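Local coordinates for protein inositol dehydrogenase (PDB 4MKX) that probably oxidises scyllo-inositol as an NAD-dependent sugar alcohol dehydrogenase of the Gfo/Idh/MocA family, at residues 32-37 with 61-66. Numbering follows the deposited sequence.
Sequences HATNIA and KELGVE
Leu63 lays its CD1 methyl over the outer face of the peptide group joining Ala33 to Thr34, 3.8 Å from Ala33 O and 4.0 Å from Thr34 N. Ala33 O accepts the helical bond from Ala37 N (3.0 Å), which lies somewhat toward the opposite face, so the methyl meets an amide whose carbonyl is already engaged. CD1 also reaches Ala33 CB at 3.7 Å, while Leu63 CB lies beside Ala37 CB at 4.3 Å. With CG anti to its own carbonyl carbon (chi1 -50°), Leu63 extends across to the other helix. Ala33 and Ala37, one turn apart, keep that face of the helix slim enough to admit a branched leucine. Thr34 OG1 lies 4.2 Å from the other methyl, Leu63 CD2, at the margin of the contact, and this hydroxyl turns back to Lys30 O, which lets it border an apolar contact. Trp58 touches both Thr34 and Leu63, and Leu45 of strand 43-49 touches Ala33, Leu63 and Val65. Helix 27-38, whose start carries the last glycine of a probable GxGxxG dinucleotide-binding motif, thus packs against the C-terminal part of helix 53-63, with Ala33 also resting on Ile22 of strand 18-23 in the parallel sheet of the Rossmann domain.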
loop_
_atom_site.group_PDB
_atom_site.type_symbol
_atom_site.label_atom_id
_atom_site.label_comp_id
_atom_site.label_asym_id
_atom_site.label_seq_id
_atom_site.Cartn_x
_atom_site.Cartn_y
_atom_site.Cartn_z
ATOM N N HIS A 32 -6.891 15.938 -27.831
ATOM C CA HIS A 32 -6.287 17.253 -27.963
ATOM C C HIS A 32 -7.307 18.272 -28.452
ATOM O O HIS A 32 -7.358 19.398 -27.964
ATOM C CB HIS A 32 -5.115 17.218 -28.954
ATOM C CG HIS A 32 -3.862 16.604 -28.403
ATOM N ND1 HIS A 32 -3.313 16.978 -27.192
ATOM C CD2 HIS A 32 -3.023 15.676 -28.920
ATOM C CE1 HIS A 32 -2.208 16.287 -26.978
ATOM N NE2 HIS A 32 -2.003 15.492 -28.017
ATOM N N ALA A 33 -8.095 17.881 -29.447
ATOM C CA ALA A 33 -9.064 18.802 -30.045
ATOM C C ALA A 33 -10.103 19.238 -29.021
ATOM O O ALA A 33 -10.414 20.423 -28.912
ATOM C CB ALA A 33 -9.742 18.154 -31.237
ATOM N N THR A 34 -10.633 18.274 -28.279
ATOM C CA THR A 34 -11.644 18.566 -27.258
ATOM C C THR A 34 -11.061 19.466 -26.180
ATOM O O THR A 34 -11.695 20.430 -25.753
ATOM C CB THR A 34 -12.170 17.277 -26.625
ATOM O OG1 THR A 34 -12.717 16.443 -27.650
ATOM C CG2 THR A 34 -13.252 17.569 -25.587
ATOM N N ASN A 35 -9.848 19.156 -25.739
ATOM C CA ASN A 35 -9.208 19.958 -24.710
ATOM C C ASN A 35 -8.981 21.394 -25.159
ATOM O O ASN A 35 -9.284 22.336 -24.432
ATOM C CB ASN A 35 -7.886 19.327 -24.282
ATOM C CG ASN A 35 -8.065 18.104 -23.418
ATOM O OD1 ASN A 35 -9.157 17.828 -22.906
ATOM N ND2 ASN A 35 -6.986 17.364 -23.238
ATOM N N ILE A 36 -8.449 21.562 -26.366
ATOM C CA ILE A 36 -8.160 22.883 -26.883
ATOM C C ILE A 36 -9.441 23.704 -27.004
ATOM O O ILE A 36 -9.451 24.890 -26.688
ATOM C CB ILE A 36 -7.461 22.798 -28.257
ATOM C CG1 ILE A 36 -6.031 22.291 -28.084
ATOM C CG2 ILE A 36 -7.459 24.163 -28.949
ATOM C CD1 ILE A 36 -5.448 21.709 -29.358
ATOM N N ALA A 37 -10.519 23.055 -27.427
ATOM C CA ALA A 37 -11.784 23.745 -27.681
ATOM C C ALA A 37 -12.516 24.163 -26.404
ATOM O O ALA A 37 -13.239 25.159 -26.404
ATOM C CB ALA A 37 -12.698 22.870 -28.528
ATOM N N LYS A 61 -19.813 19.729 -35.641
ATOM C CA LYS A 61 -20.944 19.564 -34.738
ATOM C C LYS A 61 -20.514 19.655 -33.279
ATOM O O LYS A 61 -20.959 20.536 -32.542
ATOM C CB LYS A 61 -21.622 18.215 -34.984
ATOM C CG LYS A 61 -22.733 17.890 -33.994
ATOM C CD LYS A 61 -23.462 16.622 -34.403
ATOM C CE LYS A 61 -24.819 16.529 -33.732
ATOM N NZ LYS A 61 -25.696 15.535 -34.409
ATOM N N GLU A 62 -19.640 18.739 -32.878
ATOM C CA GLU A 62 -19.244 18.606 -31.479
ATOM C C GLU A 62 -18.442 19.788 -30.954
ATOM O O GLU A 62 -18.654 20.226 -29.827
ATOM C CB GLU A 62 -18.456 17.313 -31.276
ATOM C CG GLU A 62 -19.302 16.070 -31.413
ATOM C CD GLU A 62 -20.363 15.988 -30.340
ATOM O OE1 GLU A 62 -20.013 16.172 -29.154
ATOM O OE2 GLU A 62 -21.542 15.752 -30.682
ATOM N N LEU A 63 -17.525 20.309 -31.766
ATOM C CA LEU A 63 -16.606 21.335 -31.281
ATOM C C LEU A 63 -16.791 22.708 -31.917
ATOM O O LEU A 63 -16.111 23.665 -31.536
ATOM C CB LEU A 63 -15.157 20.879 -31.458
ATOM C CG LEU A 63 -14.785 19.488 -30.947
ATOM C CD1 LEU A 63 -13.286 19.276 -31.079
ATOM C CD2 LEU A 63 -15.215 19.302 -29.513
ATOM N N GLY A 64 -17.703 22.810 -32.880
ATOM C CA GLY A 64 -17.952 24.071 -33.562
ATOM C C GLY A 64 -16.740 24.654 -34.269
ATOM O O GLY A 64 -16.552 25.874 -34.299
ATOM N N VAL A 65 -15.902 23.779 -34.818
ATOM C CA VAL A 65 -14.776 24.215 -35.632
ATOM C C VAL A 65 -15.316 24.918 -36.876
ATOM O O VAL A 65 -16.220 24.409 -37.537
ATOM C CB VAL A 65 -13.898 23.017 -36.036
ATOM C CG1 VAL A 65 -12.975 23.382 -37.182
ATOM C CG2 VAL A 65 -13.095 22.535 -34.841
ATOM N N GLU A 66 -14.760 26.083 -37.188
ATOM C CA GLU A 66 -15.248 26.893 -38.304
ATOM C C GLU A 66 -14.751 26.462 -39.687
ATOM O O GLU A 66 -15.533 26.397 -40.638
ATOM C CB GLU A 66 -14.926 28.364 -38.057
ATOM C CG GLU A 66 -15.765 28.967 -36.943
ATOM C CD GLU A 66 -15.302 30.348 -36.539
ATOM O OE1 GLU A 66 -14.689 31.045 -37.379
ATOM O OE2 GLU A 66 -15.550 30.734 -35.375
#